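PDB 6IDY: lipase aflb from Neosartorya fumigata, which probably hydrolyses the ester bonds of lipids, as expected of a fungal lipase with the alpha/beta-hydrolase fold, and carries a bound calcium ion. Local coordinates for residues S38-E43 against E87-G92; A96-F101 against G404-L409; G357-E362 against G396-P401; V364-L369 against G410-L415. All blocks are in the same frame, centred on the assembly; numbering follows the deposited sequence.

Contact 1. Residues S38-E43 against E87-G92; sequences SLIASE and EILTVG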
loop_
_atom_site.group_PDB
_atom_site.type_symbol
_atom_site.label_atom_id
_atom_site.label_comp_id
_atom_site.label_asym_id
_atom_site.label_seq_id
_atom_site.Cartn_x
_atom_site.Cartn_y
_atom_site.Cartn_z
ATOM N N SER A 38 11.507 18.566 11.548
ATOM C CA SER A 38 12.076 19.016 12.823
ATOM C C SER A 38 11.095 18.743 13.968
ATOM O O SER A 38 11.485 18.116 14.958
ATOM C CB SER A 38 12.427 20.500 12.765
ATOM O OG SER A 38 13.063 20.923 13.960
ATOM N N LEU A 39 9.811 19.165 13.798
ATOM C CA LEU A 39 8.729 18.975 14.768
ATOM C C LEU A 39 8.543 17.496 15.105
ATOM O O LEU A 39 8.432 17.156 16.282
ATOM C CB LEU A 39 7.412 19.580 14.245
ATOM C CG LEU A 39 6.225 19.580 15.212
ATOM C CD1 LEU A 39 5.651 20.974 15.366
ATOM C CD2 LEU A 39 5.143 18.600 14.758
ATOM N N ILE A 40 8.544 16.627 14.079
ATOM C CA ILE A 40 8.372 15.183 14.240
ATOM C C ILE A 40 9.577 14.566 14.950
ATOM O O ILE A 40 9.375 13.820 15.907
ATOM C CB ILE A 40 8.002 14.484 12.893
ATOM C CG1 ILE A 40 6.578 14.889 12.459
ATOM C CG2 ILE A 40 8.122 12.957 12.982
ATOM C CD1 ILE A 40 6.183 14.464 11.088
ATOM N N ALA A 41 10.815 14.896 14.515
ATOM C CA ALA A 41 12.049 14.390 15.133
ATOM C C ALA A 41 12.127 14.766 16.619
ATOM O O ALA A 41 12.491 13.918 17.433
ATOM C CB ALA A 41 13.274 14.903 14.389
ATOM N N SER A 42 11.738 16.012 16.971
ATOM C CA SER A 42 11.743 16.481 18.358
ATOM C C SER A 42 10.606 15.858 19.170
ATOM O O SER A 42 10.812 15.533 20.336
ATOM C CB SER A 42 11.723 18.005 18.438
ATOM O OG SER A 42 10.511 18.554 17.950
ATOM N N GLU A 43 9.426 15.652 18.548
ATOM C CA GLU A 43 8.273 15.029 19.208
ATOM C C GLU A 43 8.521 13.547 19.507
ATOM O O GLU A 43 8.081 13.068 20.553
ATOM C CB GLU A 43 6.973 15.251 18.410
ATOM C CG GLU A 43 5.687 14.819 19.106
ATOM C CD GLU A 43 5.457 15.316 20.522
ATOM O OE1 GLU A 43 5.563 16.543 20.755
ATOM O OE2 GLU A 43 5.162 14.473 21.399
ATOM N N GLU A 87 -0.143 16.485 12.196
ATOM C CA GLU A 87 -1.215 16.419 13.196
ATOM C C GLU A 87 -1.287 15.094 13.959
ATOM O O GLU A 87 -1.745 15.094 15.100
ATOM C CB GLU A 87 -2.577 16.772 12.581
ATOM C CG GLU A 87 -2.714 18.227 12.157
ATOM C CD GLU A 87 -2.407 19.262 13.222
ATOM O OE1 GLU A 87 -2.943 19.143 14.348
ATOM O OE2 GLU A 87 -1.623 20.194 12.929
ATOM N N ILE A 88 -0.822 13.983 13.337
ATOM C CA ILE A 88 -0.731 12.634 13.911
ATOM C C ILE A 88 0.027 12.695 15.259
ATOM O O ILE A 88 -0.415 12.101 16.246
ATOM C CB ILE A 88 -0.073 11.688 12.851
ATOM C CG1 ILE A 88 -1.116 11.143 11.831
ATOM C CG2 ILE A 88 0.777 10.562 13.441
ATOM C CD1 ILE A 88 -2.148 10.168 12.319
ATOM N N LEU A 89 1.127 13.461 15.306
ATOM C CA LEU A 89 1.886 13.631 16.542
ATOM C C LEU A 89 1.328 14.728 17.440
ATOM O O LEU A 89 1.360 14.568 18.660
ATOM C CB LEU A 89 3.383 13.832 16.277
ATOM C CG LEU A 89 4.192 12.586 15.877
ATOM C CD1 LEU A 89 5.652 12.919 15.767
ATOM C CD2 LEU A 89 4.026 11.440 16.888
ATOM N N THR A 90 0.798 15.824 16.852
ATOM C CA THR A 90 0.216 16.965 17.587
ATOM C C THR A 90 -0.934 16.509 18.502
ATOM O O THR A 90 -1.015 16.944 19.651
ATOM C CB THR A 90 -0.202 18.086 16.611
ATOM O OG1 THR A 90 0.902 18.400 15.761
ATOM C CG2 THR A 90 -0.669 19.359 17.326
ATOM N N VAL A 91 -1.791 15.602 17.998
ATOM C CA VAL A 91 -2.925 15.046 18.749
ATOM C C VAL A 91 -2.494 13.900 19.685
ATOM O O VAL A 91 -3.321 13.386 20.437
ATOM C CB VAL A 91 -4.125 14.639 17.841
ATOM C CG1 VAL A 91 -4.620 15.818 17.005
ATOM C CG2 VAL A 91 -3.794 13.433 16.962
ATOM N N GLY A 92 -1.224 13.503 19.604
ATOM C CA GLY A 92 -0.644 12.436 20.413
ATOM C C GLY A 92 -1.220 11.062 20.133
ATOM O O GLY A 92 -1.420 10.275 21.058
#
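Leu-89 CG stands opposite its own carbonyl carbon, beside the backbone N (chi1 -75°), and from there CD1 runs straight outward, anti to CA (chi2 -175°), to meet Ile-40 and Glu-43. That single methyl meets both partners. On one flank is Ile-40, whose CG2 branch comes within 3.7 Å of Leu-89 CD1. The CB and CG1 of Ile-40 lie slightly farther from the same methyl, so the whole branch point takes part, and the two side chains cross at about a right angle. On the other flank Glu-43 contributes its aliphatic stem: CB of Glu-43 lies 3.8 Å from Leu-89 CD1, while CG of Glu-43 sits at 3.8 Å from Leu-89 CB. These two chains slide past each other in opposite directions, and the bend at chi2 of Glu-43 leaves the methylenes, and not the carboxylate, against the leucine. At the margin Leu-39 CD2 only approaches Thr-90 OG1, at 4.4 Å; that hydroxyl is hydrogen-bonded to Arg-86 O, one turn back in its own helix. Just beyond the contact the backbone turns at Gly-92, which has positive phi and closes a Schellman motif, with Gly-92 N bonded to Leu-89 O at 2.9 Å. The contact is thus apolar helix-helix packing between helices 31-47 and 81-90. Leu-20 of helix 16-24 and Leu-416 and Leu-419 of helix 414-424 also pack on Ile-40, placing the buried edge of the pair within an all-helical cluster, with Leu-39 and Thr-90 on its exposed edge.

Contact 2. Residues A96-F101 against G404-L409; sequences ADILSF and GLDDLL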
loop_
_atom_site.group_PDB
_atom_site.type_symbol
_atom_site.label_atom_id
_atom_site.label_comp_id
_atom_site.label_asym_id
_atom_site.label_seq_id
_atom_site.Cartn_x
_atom_site.Cartn_y
_atom_site.Cartn_z
ATOM N N ALA A 96 4.643 6.020 22.703
ATOM C CA ALA A 96 6.092 5.821 22.765
ATOM C C ALA A 96 6.568 4.447 22.298
ATOM O O ALA A 96 7.539 4.385 21.553
ATOM C CB ALA A 96 6.602 6.115 24.169
ATOM N N ASP A 97 5.893 3.358 22.718
ATOM C CA ASP A 97 6.277 1.994 22.340
ATOM C C ASP A 97 6.138 1.751 20.831
ATOM O O ASP A 97 7.013 1.122 20.225
ATOM C CB ASP A 97 5.506 0.948 23.169
ATOM C CG ASP A 97 3.994 0.926 22.967
ATOM O OD1 ASP A 97 3.381 2.020 22.913
ATOM O OD2 ASP A 97 3.424 -0.186 22.884
ATOM N N ILE A 98 5.071 2.298 20.216
ATOM C CA ILE A 98 4.847 2.181 18.774
ATOM C C ILE A 98 5.871 3.060 18.044
ATOM O O ILE A 98 6.521 2.570 17.119
ATOM C CB ILE A 98 3.357 2.411 18.376
ATOM C CG1 ILE A 98 2.478 1.275 18.969
ATOM C CG2 ILE A 98 3.190 2.488 16.838
ATOM C CD1 ILE A 98 0.969 1.484 18.961
ATOM N N LEU A 99 6.088 4.313 18.529
ATOM C CA LEU A 99 7.085 5.247 17.991
ATOM C C LEU A 99 8.487 4.627 18.006
ATOM O O LEU A 99 9.212 4.746 17.015
ATOM C CB LEU A 99 7.107 6.575 18.776
ATOM C CG LEU A 99 6.077 7.642 18.398
ATOM C CD1 LEU A 99 6.163 8.834 19.336
ATOM C CD2 LEU A 99 6.256 8.112 16.963
ATOM N N SER A 100 8.851 3.946 19.115
ATOM C CA SER A 100 10.140 3.270 19.281
ATOM C C SER A 100 10.319 2.173 18.233
ATOM O O SER A 100 11.393 2.078 17.641
ATOM C CB SER A 100 10.272 2.698 20.690
ATOM O OG SER A 100 11.521 2.056 20.881
ATOM N N PHE A 101 9.253 1.378 17.979
ATOM C CA PHE A 101 9.243 0.303 16.985
ATOM C C PHE A 101 9.392 0.883 15.572
ATOM O O PHE A 101 10.233 0.408 14.810
ATOM C CB PHE A 101 7.967 -0.558 17.114
ATOM C CG PHE A 101 7.796 -1.630 16.057
ATOM C CD1 PHE A 101 8.548 -2.800 16.102
ATOM C CD2 PHE A 101 6.873 -1.477 15.031
ATOM C CE1 PHE A 101 8.386 -3.793 15.130
ATOM C CE2 PHE A 101 6.713 -2.469 14.058
ATOM C CZ PHE A 101 7.472 -3.619 14.113
ATOM N N GLY A 404 -6.623 -4.699 16.807
ATOM C CA GLY A 404 -6.883 -3.913 18.006
ATOM C C GLY A 404 -6.376 -2.492 17.893
ATOM O O GLY A 404 -5.966 -2.056 16.812
ATOM N N LEU A 405 -6.392 -1.769 19.022
ATOM C CA LEU A 405 -5.931 -0.387 19.143
ATOM C C LEU A 405 -4.518 -0.151 18.572
ATOM O O LEU A 405 -4.356 0.756 17.759
ATOM C CB LEU A 405 -6.030 0.080 20.611
ATOM C CG LEU A 405 -5.505 1.484 20.955
ATOM C CD1 LEU A 405 -6.289 2.581 20.233
ATOM C CD2 LEU A 405 -5.511 1.715 22.459
ATOM N N ASP A 406 -3.516 -0.961 18.985
ATOM C CA ASP A 406 -2.116 -0.851 18.536
ATOM C C ASP A 406 -1.960 -0.991 17.028
ATOM O O ASP A 406 -1.077 -0.365 16.440
ATOM C CB ASP A 406 -1.216 -1.853 19.280
ATOM C CG ASP A 406 -1.005 -1.553 20.762
ATOM O OD1 ASP A 406 -1.540 -0.528 21.247
ATOM O OD2 ASP A 406 -0.304 -2.341 21.432
ATOM N N ASP A 407 -2.837 -1.792 16.405
ATOM C CA ASP A 407 -2.886 -2.001 14.956
ATOM C C ASP A 407 -3.366 -0.725 14.255
ATOM O O ASP A 407 -2.752 -0.317 13.274
ATOM C CB ASP A 407 -3.777 -3.202 14.621
ATOM C CG ASP A 407 -3.252 -4.510 15.186
ATOM O OD1 ASP A 407 -2.084 -4.848 14.909
ATOM O OD2 ASP A 407 -4.017 -5.200 15.889
ATOM N N LEU A 408 -4.417 -0.064 14.801
ATOM C CA LEU A 408 -4.952 1.208 14.309
ATOM C C LEU A 408 -3.846 2.280 14.421
ATOM O O LEU A 408 -3.547 2.955 13.434
ATOM C CB LEU A 408 -6.185 1.626 15.160
ATOM C CG LEU A 408 -7.135 2.734 14.633
ATOM C CD1 LEU A 408 -8.379 2.785 15.461
ATOM C CD2 LEU A 408 -6.503 4.122 14.675
ATOM N N LEU A 409 -3.244 2.421 15.623
ATOM C CA LEU A 409 -2.194 3.413 15.898
ATOM C C LEU A 409 -0.939 3.209 15.064
ATOM O O LEU A 409 -0.423 4.171 14.500
ATOM C CB LEU A 409 -1.852 3.492 17.397
ATOM C CG LEU A 409 -3.025 3.655 18.385
ATOM C CD1 LEU A 409 -2.539 3.615 19.828
ATOM C CD2 LEU A 409 -3.827 4.922 18.116
#
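Ile-98 makes this helix-helix contact, between helix 96-103 and the first turns of helix 405-412, with one methyl, CD1, set between Asp-406 and Leu-409. It lies 3.7 Å from the backbone Asp-406 O and 3.8 Å from CB of Leu-409, the isoleucine and leucine crossing at about a right angle. The carboxylate of Asp-406 borders the same methyl, with OD1 of Asp-406 at 3.9 Å from Ile-98 CD1. CD1 gets this far because CG1 is held opposite the carbonyl carbon and the chain then runs on extended (chi2 167°). At the margin, OD2 of Asp-97 and OD2 of Asp-406 come to 4.5 Å of each other; Arg-55, salt-bridged to OD1 of both, probably offsets this closeness of like charge. The start of helix 405-412 is fixed by Gly-404 at the N-cap: its N-H points almost straight (166°) at the anti lone pair of Asp-407 OD2, 2.8 Å from Gly-404 N, the backbone half of a capping box that glycine cannot complete. Lys-183 salt-bridges the other oxygen of that aspartate. Helix 63-73 covers a different flank of helix 405-412, with Ala-66 against Leu-405 and Leu-409, while helix 31-47 meets helix 96-103 through Leu-99.

Contact 3. Residues G357-E362 against G396-P401; sequences GVYTHE and GRVLPP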
loop_
_atom_site.group_PDB
_atom_site.type_symbol
_atom_site.label_atom_id
_atom_site.label_comp_id
_atom_site.label_asym_id
_atom_site.label_seq_id
_atom_site.Cartn_x
_atom_site.Cartn_y
_atom_site.Cartn_z
ATOM N N GLY A 357 -17.175 5.412 8.362
ATOM C CA GLY A 357 -16.669 6.627 8.988
ATOM C C GLY A 357 -15.382 7.161 8.391
ATOM O O GLY A 357 -15.075 6.907 7.220
ATOM N N VAL A 358 -14.621 7.913 9.207
ATOM C CA VAL A 358 -13.376 8.561 8.787
ATOM C C VAL A 358 -12.226 7.548 8.711
ATOM O O VAL A 358 -11.533 7.298 9.703
ATOM C CB VAL A 358 -13.042 9.827 9.642
ATOM C CG1 VAL A 358 -11.770 10.517 9.150
ATOM C CG2 VAL A 358 -14.208 10.814 9.639
ATOM N N TYR A 359 -12.049 6.954 7.523
ATOM C CA TYR A 359 -10.971 6.017 7.244
ATOM C C TYR A 359 -10.062 6.637 6.228
ATOM O O TYR A 359 -10.456 6.889 5.092
ATOM C CB TYR A 359 -11.479 4.631 6.807
ATOM C CG TYR A 359 -12.140 3.897 7.948
ATOM C CD1 TYR A 359 -13.488 4.093 8.239
ATOM C CD2 TYR A 359 -11.404 3.060 8.786
ATOM C CE1 TYR A 359 -14.093 3.459 9.320
ATOM C CE2 TYR A 359 -12.003 2.410 9.866
ATOM C CZ TYR A 359 -13.353 2.604 10.117
ATOM O OH TYR A 359 -13.967 1.990 11.171
ATOM N N THR A 360 -8.840 6.917 6.659
ATOM C CA THR A 360 -7.801 7.552 5.850
ATOM C C THR A 360 -7.300 6.588 4.754
ATOM O O THR A 360 -7.758 5.444 4.667
ATOM C CB THR A 360 -6.659 7.963 6.778
ATOM O OG1 THR A 360 -6.236 6.799 7.485
ATOM C CG2 THR A 360 -7.055 9.054 7.774
ATOM N N HIS A 361 -6.353 7.055 3.930
ATOM C CA HIS A 361 -5.713 6.276 2.870
ATOM C C HIS A 361 -5.131 5.001 3.497
ATOM O O HIS A 361 -5.398 3.902 3.012
ATOM C CB HIS A 361 -4.608 7.133 2.241
ATOM C CG HIS A 361 -3.892 6.498 1.094
ATOM N ND1 HIS A 361 -4.513 6.295 -0.126
ATOM C CD2 HIS A 361 -2.601 6.113 0.997
ATOM C CE1 HIS A 361 -3.592 5.765 -0.912
ATOM N NE2 HIS A 361 -2.425 5.649 -0.283
ATOM N N GLU A 362 -4.386 5.163 4.613
ATOM C CA GLU A 362 -3.793 4.087 5.421
ATOM C C GLU A 362 -4.858 3.374 6.257
ATOM O O GLU A 362 -4.771 2.165 6.432
ATOM C CB GLU A 362 -2.617 4.598 6.299
ATOM C CG GLU A 362 -2.937 5.678 7.342
ATOM C CD GLU A 362 -3.173 7.103 6.860
ATOM O OE1 GLU A 362 -3.030 7.357 5.644
ATOM O OE2 GLU A 362 -3.515 7.967 7.698
ATOM N N GLY A 396 -21.295 -2.208 11.505
ATOM C CA GLY A 396 -21.393 -1.840 12.916
ATOM C C GLY A 396 -20.057 -1.803 13.637
ATOM O O GLY A 396 -19.944 -1.211 14.711
ATOM N N ARG A 397 -19.035 -2.443 13.054
ATOM C CA ARG A 397 -17.682 -2.500 13.603
ATOM C C ARG A 397 -16.864 -1.265 13.194
ATOM O O ARG A 397 -17.193 -0.594 12.215
ATOM C CB ARG A 397 -16.957 -3.761 13.098
ATOM C CG ARG A 397 -17.484 -5.108 13.590
ATOM C CD ARG A 397 -16.842 -6.205 12.758
ATOM N NE ARG A 397 -17.196 -7.554 13.202
ATOM C CZ ARG A 397 -17.162 -8.630 12.419
ATOM N NH1 ARG A 397 -16.821 -8.520 11.141
ATOM N NH2 ARG A 397 -17.484 -9.821 12.905
ATOM N N VAL A 398 -15.782 -0.995 13.935
ATOM C CA VAL A 398 -14.822 0.082 13.658
ATOM C C VAL A 398 -13.478 -0.524 13.235
ATOM O O VAL A 398 -12.681 0.118 12.551
ATOM C CB VAL A 398 -14.673 1.115 14.805
ATOM C CG1 VAL A 398 -15.923 1.981 14.934
ATOM C CG2 VAL A 398 -14.332 0.446 16.132
ATOM N N LEU A 399 -13.240 -1.771 13.650
ATOM C CA LEU A 399 -12.041 -2.542 13.348
ATOM C C LEU A 399 -12.451 -3.987 13.085
ATOM O O LEU A 399 -13.415 -4.439 13.704
ATOM C CB LEU A 399 -11.085 -2.539 14.563
ATOM C CG LEU A 399 -10.310 -1.268 14.893
ATOM C CD1 LEU A 399 -9.451 -1.484 16.122
ATOM C CD2 LEU A 399 -9.426 -0.824 13.727
ATOM N N PRO A 400 -11.713 -4.773 12.260
ATOM C CA PRO A 400 -12.046 -6.203 12.148
ATOM C C PRO A 400 -11.769 -6.883 13.503
ATOM O O PRO A 400 -10.952 -6.358 14.272
ATOM C CB PRO A 400 -11.074 -6.707 11.076
ATOM C CG PRO A 400 -9.918 -5.775 11.142
ATOM C CD PRO A 400 -10.506 -4.440 11.473
ATOM N N PRO A 401 -12.413 -8.024 13.846
ATOM C CA PRO A 401 -12.114 -8.664 15.150
ATOM C C PRO A 401 -10.639 -9.043 15.332
ATOM O O PRO A 401 -10.159 -9.138 16.456
ATOM C CB PRO A 401 -13.003 -9.916 15.156
ATOM C CG PRO A 401 -14.020 -9.696 14.094
ATOM C CD PRO A 401 -13.418 -8.785 13.077
#
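The hydroxyl of Tyr-359 gives its proton to the backbone carbonyl of Val-398, with OH 2.7 Å from Val-398 O, and this one bond ties together two irregular loops in the C-terminal part of the chain of this alpha/beta-hydrolase, one before helix 368-379 and the other before helix 405-412. The tyrosine oxygen approaches well off the line of the carbonyl: the C=O...OH angle is 110°, and the donor is tilted 23° from the carbonyl plane. The carbonyl oxygen in turn lies at the edge of the ring, in its plane, 3.5 Å from Tyr-359 CZ. The alpha carbon of Val-398 comes closest behind that oxygen, 3.2 Å from Tyr-359 OH, with CB farther off. The ring is carried there with CG opposite the carbonyl carbon (chi1 -70°), which swings it out from its own strand-like backbone toward the second loop. The backbone N of Gly-357 also borders the ring edge in plane. Phe-67 of helix 63-73 meets the tyrosine ring at a steep angle and also packs on Val-398, so both ends of the bond share one helix as neighbour. Two residues along, His-361 bonds through ND1 to Asp-318 and through NE2 to Ser-233, the pattern of a Ser-His-Asp catalytic triad; the Tyr-359 bond thus lies two residues before the probable active-site histidine. In the partner loop, Arg-397 leads away from the tyrosine, and Pro-401 covers one face of its guanidinium, with Pro-401 CG 3.6 Å over the plane, nearer its margin than its middle.

Contact 4. Residues V364-L369 against G410-L415; sequences VLYNPL and GTEGLL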
loop_
_atom_site.group_PDB
_atom_site.type_symbol
_atom_site.label_atom_id
_atom_site.label_comp_id
_atom_site.label_asym_id
_atom_site.label_seq_id
_atom_site.Cartn_x
_atom_site.Cartn_y
_atom_site.Cartn_z
ATOM N N VAL A 364 -7.890 2.416 5.603
ATOM C CA VAL A 364 -8.646 1.338 4.945
ATOM C C VAL A 364 -8.008 -0.044 5.288
ATOM O O VAL A 364 -8.726 -1.044 5.361
ATOM C CB VAL A 364 -8.879 1.581 3.418
ATOM C CG1 VAL A 364 -9.827 0.533 2.823
ATOM C CG2 VAL A 364 -9.438 2.976 3.164
ATOM N N LEU A 365 -6.687 -0.070 5.610
ATOM C CA LEU A 365 -5.972 -1.293 6.023
ATOM C C LEU A 365 -6.538 -1.905 7.321
ATOM O O LEU A 365 -6.391 -3.110 7.549
ATOM C CB LEU A 365 -4.466 -1.034 6.176
ATOM C CG LEU A 365 -3.684 -0.701 4.900
ATOM C CD1 LEU A 365 -2.340 -0.065 5.243
ATOM C CD2 LEU A 365 -3.511 -1.940 4.014
ATOM N N TYR A 366 -7.168 -1.078 8.173
ATOM C CA TYR A 366 -7.766 -1.565 9.413
ATOM C C TYR A 366 -9.299 -1.443 9.395
ATOM O O TYR A 366 -9.932 -1.542 10.443
ATOM C CB TYR A 366 -7.126 -0.930 10.674
ATOM C CG TYR A 366 -7.130 0.587 10.744
ATOM C CD1 TYR A 366 -8.315 1.295 10.933
ATOM C CD2 TYR A 366 -5.940 1.306 10.723
ATOM C CE1 TYR A 366 -8.319 2.686 11.031
ATOM C CE2 TYR A 366 -5.930 2.696 10.831
ATOM C CZ TYR A 366 -7.122 3.381 10.994
ATOM O OH TYR A 366 -7.119 4.753 11.075
ATOM N N ASN A 367 -9.895 -1.238 8.208
ATOM C CA ASN A 367 -11.349 -1.110 8.081
ATOM C C ASN A 367 -12.050 -2.493 8.138
ATOM O O ASN A 367 -11.623 -3.411 7.435
ATOM C CB ASN A 367 -11.733 -0.332 6.819
ATOM C CG ASN A 367 -13.216 -0.146 6.693
ATOM O OD1 ASN A 367 -13.922 -1.000 6.161
ATOM N ND2 ASN A 367 -13.729 0.952 7.218
ATOM N N PRO A 368 -13.124 -2.657 8.955
ATOM C CA PRO A 368 -13.776 -3.980 9.057
ATOM C C PRO A 368 -14.415 -4.487 7.771
ATOM O O PRO A 368 -14.381 -5.693 7.529
ATOM C CB PRO A 368 -14.797 -3.798 10.180
ATOM C CG PRO A 368 -14.997 -2.346 10.288
ATOM C CD PRO A 368 -13.742 -1.681 9.877
ATOM N N LEU A 369 -14.973 -3.579 6.948
ATOM C CA LEU A 369 -15.565 -3.935 5.657
ATOM C C LEU A 369 -14.462 -4.379 4.685
ATOM O O LEU A 369 -14.644 -5.382 3.994
ATOM C CB LEU A 369 -16.411 -2.782 5.075
ATOM C CG LEU A 369 -17.037 -2.999 3.684
ATOM C CD1 LEU A 369 -18.158 -4.051 3.713
ATOM C CD2 LEU A 369 -17.515 -1.687 3.083
ATOM N N GLY A 410 -0.480 1.964 14.979
ATOM C CA GLY A 410 0.697 1.585 14.208
ATOM C C GLY A 410 0.549 1.853 12.725
ATOM O O GLY A 410 1.489 2.344 12.095
ATOM N N THR A 411 -0.640 1.547 12.160
ATOM C CA THR A 411 -0.964 1.802 10.744
ATOM C C THR A 411 -0.908 3.311 10.457
ATOM O O THR A 411 -0.396 3.723 9.425
ATOM C CB THR A 411 -2.313 1.174 10.376
ATOM O OG1 THR A 411 -2.247 -0.235 10.604
ATOM C CG2 THR A 411 -2.727 1.443 8.928
ATOM N N GLU A 412 -1.420 4.128 11.379
ATOM C CA GLU A 412 -1.391 5.586 11.264
ATOM C C GLU A 412 0.043 6.122 11.345
ATOM O O GLU A 412 0.398 7.036 10.597
ATOM C CB GLU A 412 -2.297 6.238 12.336
ATOM C CG GLU A 412 -3.779 6.184 11.981
ATOM C CD GLU A 412 -4.145 6.723 10.609
ATOM O OE1 GLU A 412 -3.495 7.691 10.160
ATOM O OE2 GLU A 412 -5.083 6.184 9.980
ATOM N N GLY A 413 0.856 5.504 12.208
ATOM C CA GLY A 413 2.262 5.840 12.404
ATOM C C GLY A 413 3.141 5.654 11.177
ATOM O O GLY A 413 4.246 6.195 11.138
ATOM N N LEU A 414 2.656 4.901 10.157
ATOM C CA LEU A 414 3.353 4.646 8.888
ATOM C C LEU A 414 3.661 5.922 8.106
ATOM O O LEU A 414 4.626 5.951 7.337
ATOM C CB LEU A 414 2.539 3.707 7.985
ATOM C CG LEU A 414 2.267 2.298 8.487
ATOM C CD1 LEU A 414 1.314 1.576 7.533
ATOM C CD2 LEU A 414 3.564 1.521 8.712
ATOM N N LEU A 415 2.825 6.961 8.283
ATOM C CA LEU A 415 2.981 8.260 7.633
ATOM C C LEU A 415 4.295 8.911 8.014
ATOM O O LEU A 415 4.864 9.647 7.209
ATOM C CB LEU A 415 1.812 9.190 7.987
ATOM C CG LEU A 415 0.444 8.794 7.428
ATOM C CD1 LEU A 415 -0.625 9.660 8.011
ATOM C CD2 LEU A 415 0.409 8.861 5.909
#
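Tyr-366 packs tightly against Thr-411 and Glu-412 just ahead of helix 368-379, where Asn-367 is the N-cap. Thr-411 CB sits at the edge of the ring, in its plane, 3.6 Å from Tyr-366 CD2, with its CG2 methyl next to it. Past the threonine, the ring hydroxyl donates to Glu-412, OH lying 2.7 Å from OE2. That carboxylate oxygen is met on its anti side, 19° out of plane, and the ring and carboxylate planes stand 72° apart. The same OE2 is also bonded to Thr-360 OG1, so two hydroxyls grip one buried oxygen. OE1 of the same group lies close to the carboxylate of Glu-362; one of these two acids is probably protonated. The bend of Glu-412 at chi2 (-52°) brings its carboxylate back to the tyrosine. Packing is looser, though still buried, at Leu-365, whose CD1 reaches the Thr-411 CG2 methyl only at 4.0 Å. No part of this contact faces solvent. The threonine hydroxyl has two partners: Thr-411 OG1 is shared between Asp-407 O, one turn back in its own helix, and Asn-180 ND2.

In the fold
Contact 4 is the most central of the four and wholly buried, and buried polar groups share its interface with apolar packing. Contact 1, farthest out, is apolar packing with an exposed margin. Contact 2 is buried too, but carries carboxylates at its border. It shares helix 405-412 with contact 4, and Ile-98 CG2 packs on the CA of Gly-410. Contacts 1 and 2 meet through Leu-89 and Leu-99, on successive helices. Contact 3 joins loops by one hydrogen bond and is partly buried, Tyr-359 inside and Val-398 partly exposed; its centre is about 8 Å from that of contact 4, and its Leu-399 packs on Leu-408 of contact 2. Ile-88 of contact 1 packs on Glu-412.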